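Local coordinates for cell shape determining protein MreC (Streptococcus pneumoniae, PDB 2QF4) that helps form and maintain cell shape, probably as part of the elongasome that synthesizes peripheral peptidoglycan, at residues A[37-42]-A[122-128]; A[83-89]-A[99-105]; A[129-135]-A[147-152]. The contacts are given in a common frame with arbitrary orientation. Where two conformers were deposited one is given. Numbering follows the deposited sequence.

Interaction 1 (A[37-42]-A[122-128]). With EDO (1,2-ethanediol), chain E.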
# COMPACT_ATOMS: atom_id res chain seq x y z
N GLU A 37 -8.43 11.10 -4.18
CA GLU A 37 -7.22 11.17 -3.41
C GLU A 37 -7.16 10.05 -2.32
O GLU A 37 -6.09 9.82 -1.77
CB GLU A 37 -7.06 12.55 -2.71
CG GLU A 37 -7.99 13.73 -3.02
CD GLU A 37 -8.11 14.13 -4.48
OE1 GLU A 37 -7.20 14.78 -5.02
OE2 GLU A 37 -9.18 13.86 -5.05
N ASN A 38 -8.26 9.36 -2.02
CA ASN A 38 -8.24 8.28 -1.02
C ASN A 38 -7.86 6.99 -1.64
O ASN A 38 -7.89 5.98 -0.94
CB ASN A 38 -9.60 8.11 -0.20
CG ASN A 38 -10.78 7.44 -1.01
OD1 ASN A 38 -10.80 7.46 -2.24
ND2 ASN A 38 -11.76 6.85 -0.29
N MET A 39 -7.53 6.96 -2.96
CA MET A 39 -7.40 5.71 -3.63
C MET A 39 -6.03 5.09 -3.53
O MET A 39 -5.00 5.75 -3.56
CB MET A 39 -7.83 5.83 -5.11
CG MET A 39 -9.32 6.06 -5.28
SD MET A 39 -9.74 6.26 -7.01
CE MET A 39 -11.53 5.93 -6.91
N LEU A 40 -6.08 3.78 -3.44
CA LEU A 40 -4.92 2.90 -3.56
C LEU A 40 -4.89 2.34 -4.96
O LEU A 40 -5.84 2.48 -5.71
CB LEU A 40 -4.94 1.82 -2.48
CG LEU A 40 -4.71 2.35 -1.04
CD1 LEU A 40 -4.84 1.22 -0.04
CD2 LEU A 40 -3.31 2.97 -0.93
N ALA A 41 -3.75 1.76 -5.33
CA ALA A 41 -3.51 1.27 -6.67
C ALA A 41 -3.06 -0.18 -6.63
O ALA A 41 -2.19 -0.55 -5.83
CB ALA A 41 -2.42 2.14 -7.33
N ILE A 42 -3.69 -1.00 -7.47
CA ILE A 42 -3.48 -2.44 -7.52
C ILE A 42 -3.08 -2.92 -8.92
O ILE A 42 -3.47 -2.37 -9.96
CB ILE A 42 -4.73 -3.20 -6.98
CG1 ILE A 42 -5.88 -3.31 -7.91
CG2 ILE A 42 -5.20 -2.57 -5.68
CD1 ILE A 42 -6.89 -4.38 -7.47
N ASN A 122 -6.00 7.92 5.68
CA ASN A 122 -6.49 8.48 4.43
C ASN A 122 -6.81 7.45 3.38
O ASN A 122 -7.80 7.59 2.65
CB ASN A 122 -5.48 9.49 3.87
CG ASN A 122 -5.93 10.11 2.52
OD1 ASN A 122 -6.85 10.91 2.47
ND2 ASN A 122 -5.33 9.65 1.41
N PHE A 123 -6.02 6.40 3.29
CA PHE A 123 -6.16 5.38 2.23
C PHE A 123 -7.02 4.28 2.81
O PHE A 123 -6.58 3.20 3.10
CB PHE A 123 -4.78 4.94 1.77
CG PHE A 123 -4.04 6.05 1.08
CD1 PHE A 123 -4.36 6.39 -0.22
CD2 PHE A 123 -3.06 6.77 1.71
CE1 PHE A 123 -3.74 7.43 -0.86
CE2 PHE A 123 -2.42 7.81 1.06
CZ PHE A 123 -2.77 8.14 -0.23
N ASN A 124 -8.30 4.60 2.94
CA ASN A 124 -9.23 3.90 3.81
C ASN A 124 -9.95 2.74 3.16
O ASN A 124 -11.13 2.60 3.28
CB ASN A 124 -10.20 4.89 4.49
CG ASN A 124 -11.13 5.61 3.54
OD1 ASN A 124 -10.87 5.70 2.37
ND2 ASN A 124 -12.27 6.08 4.06
N VAL A 125 -9.20 1.87 2.48
CA VAL A 125 -9.73 0.65 1.90
C VAL A 125 -8.94 -0.52 2.45
O VAL A 125 -7.76 -0.65 2.20
CB VAL A 125 -9.74 0.63 0.34
CG1 VAL A 125 -8.49 1.24 -0.24
CG2 VAL A 125 -10.02 -0.74 -0.22
N ALA A 126 -9.64 -1.39 3.16
CA ALA A 126 -9.05 -2.54 3.81
C ALA A 126 -9.02 -3.78 2.91
O ALA A 126 -9.73 -3.86 1.91
CB ALA A 126 -9.84 -2.83 5.11
N ASP A 127 -8.17 -4.74 3.29
CA ASP A 127 -8.19 -6.11 2.81
C ASP A 127 -7.54 -6.34 1.45
O ASP A 127 -7.57 -7.44 0.93
CB ASP A 127 -9.62 -6.71 2.86
CG ASP A 127 -10.23 -6.64 4.24
OD1 ASP A 127 -9.54 -6.86 5.24
OD2 ASP A 127 -11.44 -6.35 4.35
N ILE A 128 -6.89 -5.35 0.89
CA ILE A 128 -6.15 -5.54 -0.34
C ILE A 128 -4.85 -6.28 0.02
O ILE A 128 -4.14 -5.86 0.94
CB ILE A 128 -5.79 -4.20 -0.99
CG1 ILE A 128 -7.04 -3.42 -1.37
CG2 ILE A 128 -4.89 -4.43 -2.22
CD1 ILE A 128 -6.76 -1.95 -1.74
C1 EDO E . -10.35 -6.58 -1.78
O1 EDO E . -9.02 -7.10 -1.88
C2 EDO E . -10.35 -5.36 -0.87
O2 EDO E . -10.90 -4.25 -1.58
O HOH W 1 -10.12 4.49 0.11
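Three asparagine side chains supply the direct hydrogen bonds of this contact. Asn-38 ND2 donates to Asn-124 OD1 at 3.0 Å, while Asn-122 ND2 reaches the backbone oxygen Glu-37 O at 3.3 Å. Water 1 adds a bridge, donating to Asn-38 O at 2.9 Å and to Asn-124 OD1 at 2.7 Å. Asparagine suits such irregular chain: its short amide has a donor and an acceptor to offer where no strand pairing exists. Asn-38 OD1 turns instead to Ser-36. Phe-123 and Asn-124 are each the centre of an inverse gamma turn, so 122-125 is tightly folded where it meets 37-40. The Phe-123 ring lies next to the polar bonds, with Met-39 O at its edge, 3.4 Å from Phe-123 CE1. Leu-40 then fills the apolar part: its CD2 lies 3.6 Å from Phe-123 CD1, and its CD1 3.7 Å from Val-125 CG1 and 4.1 Å from Ile-128 CD1. Farther on, Ile-42 CG2 meets Ile-128 CG2 at 3.9 Å. A 1,2-ethanediol, probably from the crystallisation liquor, hydrogen-bonds through O1 to Asp-127 O at 3.2 Å. The contact joins the two barrels of the periplasmic domain: strand 40-43 runs between strands 46-54 and 160-166 of one, whereas 126-137 belongs to the other.

Interaction 2 (A[83-89]-A[99-105])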
# COMPACT_ATOMS: atom_id res chain seq x y z
N THR A 83 -5.04 -9.62 15.03
CA THR A 83 -4.70 -8.66 13.99
C THR A 83 -3.87 -7.54 14.58
O THR A 83 -4.23 -6.99 15.63
CB THR A 83 -5.98 -8.09 13.38
OG1 THR A 83 -6.86 -9.18 13.03
CG2 THR A 83 -5.69 -7.28 12.15
N ILE A 84 -2.78 -7.20 13.91
CA ILE A 84 -1.90 -6.10 14.28
C ILE A 84 -1.94 -5.05 13.20
O ILE A 84 -1.71 -5.37 12.03
CB ILE A 84 -0.43 -6.59 14.47
CG1 ILE A 84 -0.31 -7.78 15.47
CG2 ILE A 84 0.45 -5.41 14.90
CD1 ILE A 84 -0.30 -9.14 14.85
N TYR A 85 -2.24 -3.81 13.57
CA TYR A 85 -2.26 -2.70 12.62
C TYR A 85 -0.95 -1.94 12.67
O TYR A 85 -0.35 -1.80 13.73
CB TYR A 85 -3.44 -1.77 12.94
CG TYR A 85 -4.78 -2.32 12.52
CD1 TYR A 85 -5.42 -3.29 13.29
CD2 TYR A 85 -5.39 -1.90 11.36
CE1 TYR A 85 -6.64 -3.84 12.89
CE2 TYR A 85 -6.63 -2.43 10.96
CZ TYR A 85 -7.23 -3.41 11.72
OH TYR A 85 -8.45 -3.93 11.34
N GLY A 86 -0.57 -1.37 11.53
CA GLY A 86 0.58 -0.48 11.44
C GLY A 86 0.50 0.35 10.19
O GLY A 86 -0.55 0.44 9.57
N ILE A 87 1.60 0.99 9.83
CA ILE A 87 1.65 1.81 8.61
C ILE A 87 2.93 1.47 7.84
O ILE A 87 3.95 1.13 8.39
CB ILE A 87 1.54 3.35 8.79
CG1 ILE A 87 2.69 3.83 9.69
CG2 ILE A 87 0.22 3.71 9.41
CD1 ILE A 87 3.00 5.37 9.53
N ILE A 88 2.83 1.62 6.53
CA ILE A 88 3.99 1.52 5.65
C ILE A 88 4.86 2.76 5.80
O ILE A 88 4.35 3.88 5.73
CB ILE A 88 3.55 1.37 4.21
CG1 ILE A 88 2.84 0.02 4.00
CG2 ILE A 88 4.74 1.50 3.25
CD1 ILE A 88 2.13 -0.13 2.66
N ILE A 89 6.16 2.57 6.02
CA ILE A 89 7.08 3.72 6.19
C ILE A 89 8.14 3.79 5.10
O ILE A 89 8.81 4.81 4.98
CB ILE A 89 7.71 3.74 7.61
CG1 ILE A 89 8.53 2.48 7.87
CG2 ILE A 89 6.62 3.97 8.65
CD1 ILE A 89 9.50 2.58 9.09
N LYS A 99 8.82 -1.93 4.60
CA LYS A 99 8.98 -1.66 6.03
C LYS A 99 7.70 -1.11 6.62
O LYS A 99 7.13 -0.15 6.07
CB LYS A 99 10.09 -0.63 6.25
CG LYS A 99 11.44 -1.17 5.77
CD LYS A 99 12.52 -0.08 5.66
CE LYS A 99 13.02 0.32 7.01
NZ LYS A 99 14.42 0.89 6.90
N ILE A 100 7.29 -1.71 7.74
CA ILE A 100 6.06 -1.32 8.45
C ILE A 100 6.42 -1.02 9.90
O ILE A 100 7.23 -1.70 10.52
CB ILE A 100 5.04 -2.46 8.36
CG1 ILE A 100 4.55 -2.59 6.86
CG2 ILE A 100 3.86 -2.24 9.31
CD1 ILE A 100 3.83 -3.91 6.58
N SER A 101 5.82 0.04 10.44
CA SER A 101 6.01 0.35 11.85
C SER A 101 4.73 0.91 12.45
O SER A 101 3.66 0.73 11.89
CB SER A 101 7.22 1.25 12.01
OG SER A 101 6.91 2.52 11.54
N GLN A 102 4.84 1.52 13.61
CA GLN A 102 3.72 2.05 14.38
C GLN A 102 2.72 0.96 14.68
O GLN A 102 1.52 1.10 14.49
CB GLN A 102 3.07 3.23 13.69
CG GLN A 102 4.03 4.40 13.51
CD GLN A 102 3.34 5.71 13.11
OE1 GLN A 102 2.19 5.73 12.77
NE2 GLN A 102 4.07 6.79 13.24
N LEU A 103 3.23 -0.18 15.15
CA LEU A 103 2.36 -1.33 15.40
C LEU A 103 1.51 -1.14 16.64
O LEU A 103 1.98 -0.67 17.65
CB LEU A 103 3.21 -2.57 15.57
CG LEU A 103 4.21 -2.88 14.44
CD1 LEU A 103 5.07 -4.11 14.85
CD2 LEU A 103 3.47 -3.13 13.14
N ASN A 104 0.25 -1.57 16.58
CA ASN A 104 -0.69 -1.36 17.68
C ASN A 104 -0.70 -2.48 18.70
O ASN A 104 -1.53 -2.49 19.59
CB ASN A 104 -2.12 -1.07 17.19
CG ASN A 104 -2.87 -2.29 16.81
OD1 ASN A 104 -2.28 -3.30 16.41
ND2 ASN A 104 -4.21 -2.21 16.91
N SER A 105 0.22 -3.42 18.60
CA SER A 105 0.21 -4.64 19.43
C SER A 105 1.63 -5.14 19.63
O SER A 105 2.48 -4.95 18.76
CB SER A 105 -0.60 -5.71 18.68
OG SER A 105 -0.57 -6.97 19.25
O HOH W 2 -5.72 -4.78 16.53
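Tyr-85 lays its CB 3.9 Å from Asn-104 CG, and the amide of Asn-104 stands in for a strand partner here. Tyr-85 N donates to Asn-104 OD1 and Asn-104 N to Tyr-85 O, both at 2.9 Å, so side chain and backbone of one asparagine together hold the strand after regular pairing has ended. Asn-104 ND2 also donates to water 2 at 3.0 Å, which in turn donates to Thr-83 O at 2.8 Å. Regular antiparallel pairing covers Ile-87 to Ile-89: Ile-87 N to Ser-101 O is 2.9 Å, Ser-101 N to Ile-87 O 3.0 Å, and Ile-89 N to Lys-99 O 2.9 Å. Gly-86 fits its position because an ideal CB would clash with Ser-101 O and Leu-103 CD2; without one, Gly-86 CA approaches Ser-101 O to 3.3 Å. On the buried face, Ile-88 CG1 meets Ile-100 CG1 at 4.2 Å, and Ile-84 CG2 lies 4.0 Å from Leu-103 CB. Ile-87 and Ser-101 occupy the opposite, more open face, where a small polar serine is easily accommodated. This beta hairpin of strands 82-92 and 97-101 is flanked in its barrel by strand 74-79 beside 82-92 and strand 146-151 beside 97-101.

Interaction 3 (A[129-135]-A[147-152])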
# COMPACT_ATOMS: atom_id res chain seq x y z
N PRO A 129 -4.52 -7.38 -0.68
CA PRO A 129 -3.25 -8.08 -0.39
C PRO A 129 -2.05 -7.16 -0.55
O PRO A 129 -1.94 -6.46 -1.56
CB PRO A 129 -3.23 -9.23 -1.41
CG PRO A 129 -4.68 -9.45 -1.71
CD PRO A 129 -5.28 -8.09 -1.72
N VAL A 130 -1.13 -7.24 0.40
CA VAL A 130 0.16 -6.52 0.36
C VAL A 130 1.33 -7.47 0.23
O VAL A 130 2.18 -7.30 -0.66
CB VAL A 130 0.31 -5.62 1.60
CG1 VAL A 130 1.66 -4.90 1.61
CG2 VAL A 130 -0.80 -4.60 1.62
N GLY A 131 1.39 -8.49 1.08
CA GLY A 131 2.49 -9.44 1.05
C GLY A 131 2.49 -10.31 2.27
O GLY A 131 1.46 -10.48 2.91
N GLU A 132 3.66 -10.86 2.56
CA GLU A 132 3.81 -11.73 3.72
C GLU A 132 5.00 -11.28 4.52
O GLU A 132 6.01 -10.79 3.98
CB GLU A 132 3.96 -13.18 3.32
CG GLU A 132 5.18 -13.53 2.58
CD GLU A 132 5.27 -15.01 2.24
OE1 GLU A 132 4.49 -15.82 2.82
OE2 GLU A 132 6.12 -15.35 1.39
N VAL A 133 4.90 -11.45 5.84
CA VAL A 133 5.97 -11.07 6.73
C VAL A 133 7.23 -11.87 6.45
O VAL A 133 7.18 -13.10 6.28
CB VAL A 133 5.54 -11.27 8.21
CG1 VAL A 133 6.72 -11.10 9.14
CG2 VAL A 133 4.40 -10.30 8.55
N VAL A 134 8.36 -11.19 6.41
CA VAL A 134 9.68 -11.80 6.47
C VAL A 134 10.13 -11.93 7.91
O VAL A 134 10.37 -13.03 8.40
CB VAL A 134 10.69 -11.00 5.60
CG1 VAL A 134 12.12 -11.51 5.79
CG2 VAL A 134 10.29 -11.07 4.14
N ALA A 135 10.25 -10.80 8.62
CA ALA A 135 10.75 -10.80 10.00
C ALA A 135 10.40 -9.51 10.69
O ALA A 135 9.85 -8.60 10.07
CB ALA A 135 12.29 -11.02 10.01
N VAL A 147 8.43 -4.27 11.09
CA VAL A 147 8.20 -5.49 10.35
C VAL A 147 8.68 -5.30 8.94
O VAL A 147 8.41 -4.27 8.31
CB VAL A 147 6.70 -5.89 10.32
CG1 VAL A 147 6.51 -7.28 9.73
CG2 VAL A 147 6.10 -5.82 11.71
N THR A 148 9.37 -6.30 8.38
CA THR A 148 9.71 -6.34 6.97
C THR A 148 8.83 -7.35 6.25
O THR A 148 8.51 -8.42 6.81
CB THR A 148 11.21 -6.59 6.72
OG1 THR A 148 11.64 -7.80 7.34
CG2 THR A 148 12.06 -5.40 7.24
N VAL A 149 8.41 -6.98 5.05
CA VAL A 149 7.41 -7.69 4.30
C VAL A 149 7.85 -7.89 2.84
O VAL A 149 8.35 -6.97 2.19
CB VAL A 149 6.08 -6.91 4.35
CG1 VAL A 149 4.99 -7.46 3.40
CG2 VAL A 149 5.54 -6.85 5.78
N LYS A 150 7.63 -9.10 2.35
CA LYS A 150 7.86 -9.41 0.94
C LYS A 150 6.58 -9.11 0.17
O LYS A 150 5.55 -9.72 0.42
CB LYS A 150 8.25 -10.88 0.77
CG LYS A 150 8.51 -11.25 -0.66
CD LYS A 150 8.87 -12.70 -0.85
CE LYS A 150 9.51 -12.95 -2.22
NZ LYS A 150 10.06 -14.30 -2.33
N LEU A 151 6.66 -8.19 -0.77
CA LEU A 151 5.50 -7.79 -1.57
C LEU A 151 5.02 -8.91 -2.45
O LEU A 151 5.82 -9.61 -3.05
CB LEU A 151 5.87 -6.57 -2.43
CG LEU A 151 6.15 -5.27 -1.67
CD1 LEU A 151 6.73 -4.20 -2.56
CD2 LEU A 151 4.87 -4.78 -1.01
N SER A 152 3.72 -9.08 -2.54
CA SER A 152 3.20 -10.12 -3.43
C SER A 152 2.90 -9.66 -4.86
O SER A 152 2.71 -10.51 -5.73
CB SER A 152 2.02 -10.83 -2.82
OG SER A 152 1.09 -9.89 -2.40
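Val-133 and Val-149, a non-hydrogen-bonded pair, both take the t rotamer and place their side chains on the same buried face of the sheet. Beta-branched valines suit this extended backbone, and Val-133 CG2 also packs 3.9 Å from Val-147 CG1. At one end, Val-130, again t, brings CG1 to 4.1 Å from CD2 of Leu-151, whose mt rotamer turns its end back to the partner strand although its CA-to-CB bond leads away. Gly-131 faces Leu-151 closely: a CB there would run into Lys-150 O, which lies only 3.1 Å from Gly-131 CA. On the outer face, Glu-132 (p, t) and the fully extended Lys-150 (all t) run alongside each other, with Glu-132 OE2 4.4 Å from Lys-150 CD; charged ends suit this solvent side. The framework is a beta hairpin of strands 126-137 and 146-151 within a barrel of the alpha-lytic protease type. Glu-132 N to Lys-150 O (3.1 Å) and Lys-150 N to Glu-132 O (2.9 Å) form one hydrogen-bonded pair. A classic beta bulge follows, Val-134 and Ala-135 both facing Thr-148: Val-134 N bonds Thr-148 O at 2.8 Å, Ala-135 N reaches that oxygen weakly at 3.5 Å, and Thr-148 N returns to Ala-135 O at 2.9 Å. The p rotamer of Thr-148 sets OG1 3.8 Å from Val-134 CB. Back at the Val-130 end, Ser-152 N donates to Val-130 O at 3.0 Å.

Interactions 2 and 3 are two hairpins of one six-stranded antiparallel barrel, their centres about 12 Å apart, and they meet where strands 97-101 and 146-151 run side by side. Ile-100 N lies 2.9 Å from Val-147 O, a probable hydrogen bond, and Ile-100 CD1 packs 3.5 Å from Val-149 CG2. Interaction 1 differs in kind: it joins this barrel to the other one, with its centre about 16 Å from that of interaction 2 and 17 Å from that of interaction 3. Along the chain, interaction 2 is nested within the loop that interaction 1 closes, and interaction 3 follows. Strand 126-137 serves both interactions 1 and 3, so a single strand carries the barrel interface into the second barrel's wall.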